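Local coordinates for CPXV018 protein (Cowpox virus, PDB 4PDC), which is an MHC class I-like viral protein (OMCP) that probably binds the activating receptor NKG2D as a decoy against natural killer cells, at residues F66-Y80 and N113-L125. The protein carries 2 engineered substitutions. Numbering follows the deposited sequence.
Sequences FRRVPTSTPYEDLTY and NKNMWLTTSEFRL
Asn113, in the first turn of helix 113-125, uses both ends of its amide to hold the loop and the strand. Asn113 OD1 accepts a hydrogen bond from the backbone N of Val69 (2.8 Å) on a lone pair in the carbonyl plane. Asn113 ND2 sends one hydrogen to Val69 O (3.1 Å) and the other to Glu76 OE1 (2.7 Å), and both acceptors lie close to the amide plane. The pair of bonds to the N and O of Val69, with the one to Glu76, fixes the rotation of the amide. Glu76 OE1 uses its syn lone pair, while Glu76 OE2 is bonded to Tyr99 and to a water that also accepts a hydrogen bond from Lys114 N.

One turn on, Trp117 NE1 donates to Thr79 O (3.0 Å). The oxygen lies near the indole plane, yet the donor approaches from above the carbonyl plane, 82° out of it. With CG anti to the backbone N (chi1 -177°), the indole reaches across to the strand. Leu78 CB covers the centre of one indole face, and Ser121 OG lies over the opposite one. The six-membered ring turns its edge to the face of Phe66, a T-shaped pair with centroids 5.1 Å apart and planes at 84°. Met116 SD meets the Phe66 ring obliquely, a Met-aromatic contact, and approaches Arg67 O at the inverse gamma turn centred on Arg67. Arg67 NH2 forms a salt bridge with an acidic side chain of the bound partner protein, which Met116 also touches. Phe66 CB rests against one face of the Arg124 guanidinium, whose NE is bonded to Phe62 O. Further along, Ser121 CB makes a CH-pi contact over the Tyr80 ring, 3.7 Å from its centroid.

The helix thus packs on the strand of the MHC-like platform through Trp117 against Leu78 and Thr79 and through Ser121 on Tyr80, with Phe66 of the loop at the indole edge. The buried Asn113 amide, its O and N both satisfied, fixes the helix start against loop and strand.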
loop_
_atom_site.group_PDB
_atom_site.type_symbol
_atom_site.label_atom_id
_atom_site.label_comp_id
_atom_site.label_asym_id
_atom_site.label_seq_id
_atom_site.Cartn_x
_atom_site.Cartn_y
_atom_site.Cartn_z
ATOM N N PHE E 66 -15.625 0.628 8.600
ATOM C CA PHE E 66 -16.559 1.748 8.651
ATOM C C PHE E 66 -17.287 1.745 9.987
ATOM O O PHE E 66 -18.010 0.804 10.307
ATOM C CB PHE E 66 -17.561 1.683 7.496
ATOM C CG PHE E 66 -18.532 2.834 7.471
ATOM C CD1 PHE E 66 -18.077 4.144 7.458
ATOM C CD2 PHE E 66 -19.896 2.607 7.451
ATOM C CE1 PHE E 66 -18.970 5.205 7.432
ATOM C CE2 PHE E 66 -20.793 3.661 7.425
ATOM C CZ PHE E 66 -20.330 4.958 7.417
ATOM N N ARG E 67 -17.089 2.804 10.764
ATOM C CA ARG E 67 -17.650 2.880 12.107
ATOM C C ARG E 67 -19.039 3.507 12.087
ATOM O O ARG E 67 -19.253 4.595 12.622
ATOM C CB ARG E 67 -16.712 3.668 13.020
ATOM C CG ARG E 67 -15.283 3.148 12.985
ATOM C CD ARG E 67 -14.532 3.438 14.269
ATOM N NE ARG E 67 -14.181 4.847 14.422
ATOM C CZ ARG E 67 -13.019 5.378 14.053
ATOM N NH1 ARG E 67 -12.074 4.628 13.498
ATOM N NH2 ARG E 67 -12.798 6.670 14.242
ATOM N N ARG E 68 -19.976 2.803 11.463
ATOM C CA ARG E 68 -21.360 3.247 11.363
ATOM C C ARG E 68 -21.970 3.451 12.748
ATOM O O ARG E 68 -21.841 2.589 13.614
ATOM C CB ARG E 68 -22.177 2.223 10.568
ATOM C CG ARG E 68 -23.652 2.557 10.422
ATOM C CD ARG E 68 -24.373 1.550 9.531
ATOM N NE ARG E 68 -24.900 0.411 10.281
ATOM C CZ ARG E 68 -24.241 -0.723 10.508
ATOM N NH1 ARG E 68 -23.009 -0.896 10.046
ATOM N NH2 ARG E 68 -24.819 -1.694 11.202
ATOM N N VAL E 69 -22.623 4.590 12.963
ATOM C CA VAL E 69 -23.312 4.835 14.226
ATOM C C VAL E 69 -24.782 4.462 14.066
ATOM O O VAL E 69 -25.379 4.733 13.022
ATOM C CB VAL E 69 -23.191 6.306 14.695
ATOM C CG1 VAL E 69 -21.734 6.670 14.919
ATOM C CG2 VAL E 69 -23.830 7.267 13.701
ATOM N N PRO E 70 -25.372 3.820 15.086
ATOM C CA PRO E 70 -26.807 3.532 14.982
ATOM C C PRO E 70 -27.614 4.822 14.892
ATOM O O PRO E 70 -27.204 5.826 15.474
ATOM C CB PRO E 70 -27.117 2.771 16.276
ATOM C CG PRO E 70 -25.792 2.294 16.780
ATOM C CD PRO E 70 -24.801 3.320 16.349
ATOM N N THR E 71 -28.729 4.793 14.171
ATOM C CA THR E 71 -29.552 5.986 13.978
ATOM C C THR E 71 -31.028 5.677 14.163
ATOM O O THR E 71 -31.462 4.542 13.975
ATOM C CB THR E 71 -29.367 6.593 12.569
ATOM O OG1 THR E 71 -29.981 5.740 11.595
ATOM C CG2 THR E 71 -27.896 6.762 12.236
ATOM N N SER E 72 -31.791 6.698 14.532
ATOM C CA SER E 72 -33.242 6.595 14.565
ATOM C C SER E 72 -33.788 6.733 13.146
ATOM O O SER E 72 -34.939 6.392 12.877
ATOM C CB SER E 72 -33.838 7.663 15.480
ATOM O OG SER E 72 -33.437 8.956 15.068
ATOM N N THR E 73 -32.952 7.244 12.246
ATOM C CA THR E 73 -33.289 7.338 10.830
ATOM C C THR E 73 -33.476 5.935 10.252
ATOM O O THR E 73 -32.524 5.157 10.210
ATOM C CB THR E 73 -32.189 8.082 10.042
ATOM O OG1 THR E 73 -31.947 9.365 10.641
ATOM C CG2 THR E 73 -32.593 8.270 8.584
ATOM N N PRO E 74 -34.700 5.606 9.796
ATOM C CA PRO E 74 -35.000 4.214 9.431
ATOM C C PRO E 74 -34.304 3.712 8.166
ATOM O O PRO E 74 -34.124 2.502 8.033
ATOM C CB PRO E 74 -36.519 4.230 9.227
ATOM C CG PRO E 74 -36.827 5.615 8.819
ATOM C CD PRO E 74 -35.851 6.495 9.555
ATOM N N TYR E 75 -33.923 4.610 7.260
ATOM C CA TYR E 75 -33.293 4.194 6.008
ATOM C C TYR E 75 -32.079 5.046 5.660
ATOM O O TYR E 75 -32.155 6.274 5.627
ATOM C CB TYR E 75 -34.305 4.248 4.860
ATOM C CG TYR E 75 -33.805 3.619 3.577
ATOM C CD1 TYR E 75 -33.104 4.367 2.639
ATOM C CD2 TYR E 75 -34.029 2.276 3.308
ATOM C CE1 TYR E 75 -32.645 3.795 1.464
ATOM C CE2 TYR E 75 -33.572 1.695 2.138
ATOM C CZ TYR E 75 -32.881 2.460 1.220
ATOM O OH TYR E 75 -32.425 1.884 0.056
ATOM N N GLU E 76 -30.962 4.371 5.398
ATOM C CA GLU E 76 -29.747 5.020 4.919
ATOM C C GLU E 76 -29.075 4.146 3.872
ATOM O O GLU E 76 -28.735 2.993 4.141
ATOM C CB GLU E 76 -28.768 5.295 6.066
ATOM C CG GLU E 76 -29.136 6.481 6.932
ATOM C CD GLU E 76 -27.954 7.021 7.719
ATOM O OE1 GLU E 76 -27.229 6.216 8.347
ATOM O OE2 GLU E 76 -27.750 8.256 7.704
ATOM N N ASP E 77 -28.899 4.706 2.679
ATOM C CA ASP E 77 -28.194 4.038 1.597
ATOM C C ASP E 77 -26.938 4.822 1.252
ATOM O O ASP E 77 -27.007 5.986 0.868
ATOM C CB ASP E 77 -29.090 3.900 0.366
ATOM C CG ASP E 77 -28.454 3.064 -0.721
ATOM O OD1 ASP E 77 -28.377 1.830 -0.550
ATOM O OD2 ASP E 77 -28.029 3.637 -1.747
ATOM N N LEU E 78 -25.792 4.170 1.401
ATOM C CA LEU E 78 -24.505 4.802 1.150
ATOM C C LEU E 78 -23.819 4.122 -0.020
ATOM O O LEU E 78 -23.716 2.898 -0.052
ATOM C CB LEU E 78 -23.627 4.733 2.399
ATOM C CG LEU E 78 -24.149 5.511 3.605
ATOM C CD1 LEU E 78 -23.445 5.063 4.866
ATOM C CD2 LEU E 78 -23.947 7.004 3.385
ATOM N N THR E 79 -23.364 4.916 -0.985
ATOM C CA THR E 79 -22.628 4.377 -2.123
ATOM C C THR E 79 -21.295 5.082 -2.283
ATOM O O THR E 79 -21.196 6.298 -2.117
ATOM C CB THR E 79 -23.420 4.510 -3.435
ATOM O OG1 THR E 79 -24.692 3.865 -3.301
ATOM C CG2 THR E 79 -22.663 3.881 -4.595
ATOM N N TYR E 80 -20.272 4.296 -2.602
ATOM C CA TYR E 80 -18.968 4.823 -2.967
ATOM C C TYR E 80 -18.536 4.202 -4.281
ATOM O O TYR E 80 -18.413 2.982 -4.388
ATOM C CB TYR E 80 -17.937 4.541 -1.880
ATOM C CG TYR E 80 -16.531 4.972 -2.237
ATOM C CD1 TYR E 80 -16.247 6.295 -2.558
ATOM C CD2 TYR E 80 -15.483 4.064 -2.229
ATOM C CE1 TYR E 80 -14.958 6.697 -2.873
ATOM C CE2 TYR E 80 -14.198 4.453 -2.540
ATOM C CZ TYR E 80 -13.938 5.769 -2.862
ATOM O OH TYR E 80 -12.651 6.152 -3.171
ATOM N N ASN E 113 -23.362 9.343 9.692
ATOM C CA ASN E 113 -22.892 8.303 8.796
ATOM C C ASN E 113 -22.540 8.897 7.437
ATOM O O ASN E 113 -21.575 8.481 6.799
ATOM C CB ASN E 113 -23.946 7.205 8.655
ATOM C CG ASN E 113 -24.123 6.403 9.933
ATOM O OD1 ASN E 113 -23.166 6.184 10.674
ATOM N ND2 ASN E 113 -25.349 5.968 10.201
ATOM N N LYS E 114 -23.316 9.893 7.015
ATOM C CA LYS E 114 -23.090 10.563 5.740
ATOM C C LYS E 114 -21.708 11.218 5.691
ATOM O O LYS E 114 -20.969 11.067 4.715
ATOM C CB LYS E 114 -24.181 11.606 5.501
ATOM C CG LYS E 114 -24.138 12.260 4.138
ATOM C CD LYS E 114 -25.268 13.268 3.982
ATOM C CE LYS E 114 -25.280 13.884 2.594
ATOM N NZ LYS E 114 -26.336 14.923 2.453
ATOM N N ASN E 115 -21.354 11.939 6.749
ATOM C CA ASN E 115 -20.054 12.599 6.808
ATOM C C ASN E 115 -18.894 11.619 6.944
ATOM O O ASN E 115 -17.869 11.771 6.282
ATOM C CB ASN E 115 -20.023 13.597 7.967
ATOM C CG ASN E 115 -20.731 14.899 7.629
ATOM O OD1 ASN E 115 -20.701 15.358 6.486
ATOM N ND2 ASN E 115 -21.369 15.500 8.626
ATOM N N MET E 116 -19.048 10.620 7.805
ATOM C CA MET E 116 -17.993 9.636 8.007
ATOM C C MET E 116 -17.737 8.854 6.721
ATOM O O MET E 116 -16.593 8.557 6.372
ATOM C CB MET E 116 -18.364 8.680 9.138
ATOM C CG MET E 116 -17.242 7.734 9.521
ATOM S SD MET E 116 -17.734 6.521 10.761
ATOM C CE MET E 116 -18.238 7.596 12.108
ATOM N N TRP E 117 -18.816 8.517 6.025
ATOM C CA TRP E 117 -18.725 7.802 4.760
ATOM C C TRP E 117 -17.918 8.612 3.749
ATOM O O TRP E 117 -17.083 8.071 3.025
ATOM C CB TRP E 117 -20.129 7.516 4.227
ATOM C CG TRP E 117 -20.172 6.721 2.955
ATOM C CD1 TRP E 117 -20.311 7.211 1.690
ATOM C CD2 TRP E 117 -20.087 5.296 2.827
ATOM N NE1 TRP E 117 -20.322 6.180 0.780
ATOM C CE2 TRP E 117 -20.182 4.994 1.452
ATOM C CE3 TRP E 117 -19.941 4.248 3.740
ATOM C CZ2 TRP E 117 -20.142 3.689 0.970
ATOM C CZ3 TRP E 117 -19.900 2.951 3.259
ATOM C CH2 TRP E 117 -19.999 2.684 1.887
ATOM N N LEU E 118 -18.170 9.915 3.725
ATOM C CA LEU E 118 -17.506 10.827 2.803
ATOM C C LEU E 118 -16.022 10.967 3.108
ATOM O O LEU E 118 -15.195 11.001 2.196
ATOM C CB LEU E 118 -18.173 12.210 2.854
ATOM C CG LEU E 118 -17.536 13.328 2.017
ATOM C CD1 LEU E 118 -17.622 13.027 0.526
ATOM C CD2 LEU E 118 -18.190 14.669 2.323
ATOM N N THR E 119 -15.685 11.056 4.389
ATOM C CA THR E 119 -14.310 11.327 4.774
ATOM C C THR E 119 -13.456 10.073 4.955
ATOM O O THR E 119 -12.252 10.195 5.176
ATOM C CB THR E 119 -14.244 12.136 6.083
ATOM O OG1 THR E 119 -14.813 11.376 7.158
ATOM C CG2 THR E 119 -14.997 13.446 5.935
ATOM N N THR E 120 -14.053 8.883 4.859
ATOM C CA THR E 120 -13.301 7.647 5.126
ATOM C C THR E 120 -13.347 6.584 4.033
ATOM O O THR E 120 -12.587 5.619 4.088
ATOM C CB THR E 120 -13.790 6.952 6.419
ATOM O OG1 THR E 120 -15.106 6.420 6.219
ATOM C CG2 THR E 120 -13.780 7.916 7.590
ATOM N N SER E 121 -14.236 6.730 3.057
ATOM C CA SER E 121 -14.390 5.696 2.036
ATOM C C SER E 121 -13.113 5.482 1.215
ATOM O O SER E 121 -12.640 4.352 1.078
ATOM C CB SER E 121 -15.556 6.040 1.109
ATOM O OG SER E 121 -16.791 5.708 1.722
ATOM N N GLU E 122 -12.560 6.560 0.664
ATOM C CA GLU E 122 -11.331 6.457 -0.122
ATOM C C GLU E 122 -10.214 5.866 0.734
ATOM O O GLU E 122 -9.494 4.966 0.309
ATOM C CB GLU E 122 -10.915 7.827 -0.671
ATOM C CG GLU E 122 -9.703 7.775 -1.594
ATOM C CD GLU E 122 -9.327 9.134 -2.161
ATOM O OE1 GLU E 122 -10.018 10.127 -1.853
ATOM O OE2 GLU E 122 -8.335 9.206 -2.918
ATOM N N PHE E 123 -10.096 6.385 1.951
ATOM C CA PHE E 123 -9.148 5.892 2.941
ATOM C C PHE E 123 -9.282 4.382 3.146
ATOM O O PHE E 123 -8.296 3.648 3.074
ATOM C CB PHE E 123 -9.372 6.649 4.258
ATOM C CG PHE E 123 -8.584 6.126 5.425
ATOM C CD1 PHE E 123 -7.325 6.627 5.709
ATOM C CD2 PHE E 123 -9.124 5.167 6.268
ATOM C CE1 PHE E 123 -6.608 6.164 6.794
ATOM C CE2 PHE E 123 -8.411 4.696 7.353
ATOM C CZ PHE E 123 -7.152 5.198 7.619
ATOM N N ARG E 124 -10.508 3.919 3.373
ATOM C CA ARG E 124 -10.745 2.516 3.689
ATOM C C ARG E 124 -10.503 1.612 2.476
ATOM O O ARG E 124 -10.180 0.435 2.628
ATOM C CB ARG E 124 -12.168 2.339 4.233
ATOM C CG ARG E 124 -12.304 2.715 5.708
ATOM C CD ARG E 124 -13.699 3.213 6.053
ATOM N NE ARG E 124 -14.707 2.416 5.378
ATOM C CZ ARG E 124 -15.696 2.897 4.634
ATOM N NH1 ARG E 124 -15.878 4.202 4.466
ATOM N NH2 ARG E 124 -16.534 2.048 4.072
ATOM N N LEU E 125 -10.635 2.165 1.274
ATOM C CA LEU E 125 -10.346 1.417 0.053
ATOM C C LEU E 125 -8.847 1.342 -0.231
ATOM O O LEU E 125 -8.332 0.293 -0.626
ATOM C CB LEU E 125 -11.059 2.046 -1.148
ATOM C CG LEU E 125 -10.640 1.511 -2.525
ATOM C CD1 LEU E 125 -10.882 0.016 -2.630
ATOM C CD2 LEU E 125 -11.367 2.250 -3.635
HETATM O O HOH W 1 -26.051 10.202 8.045
#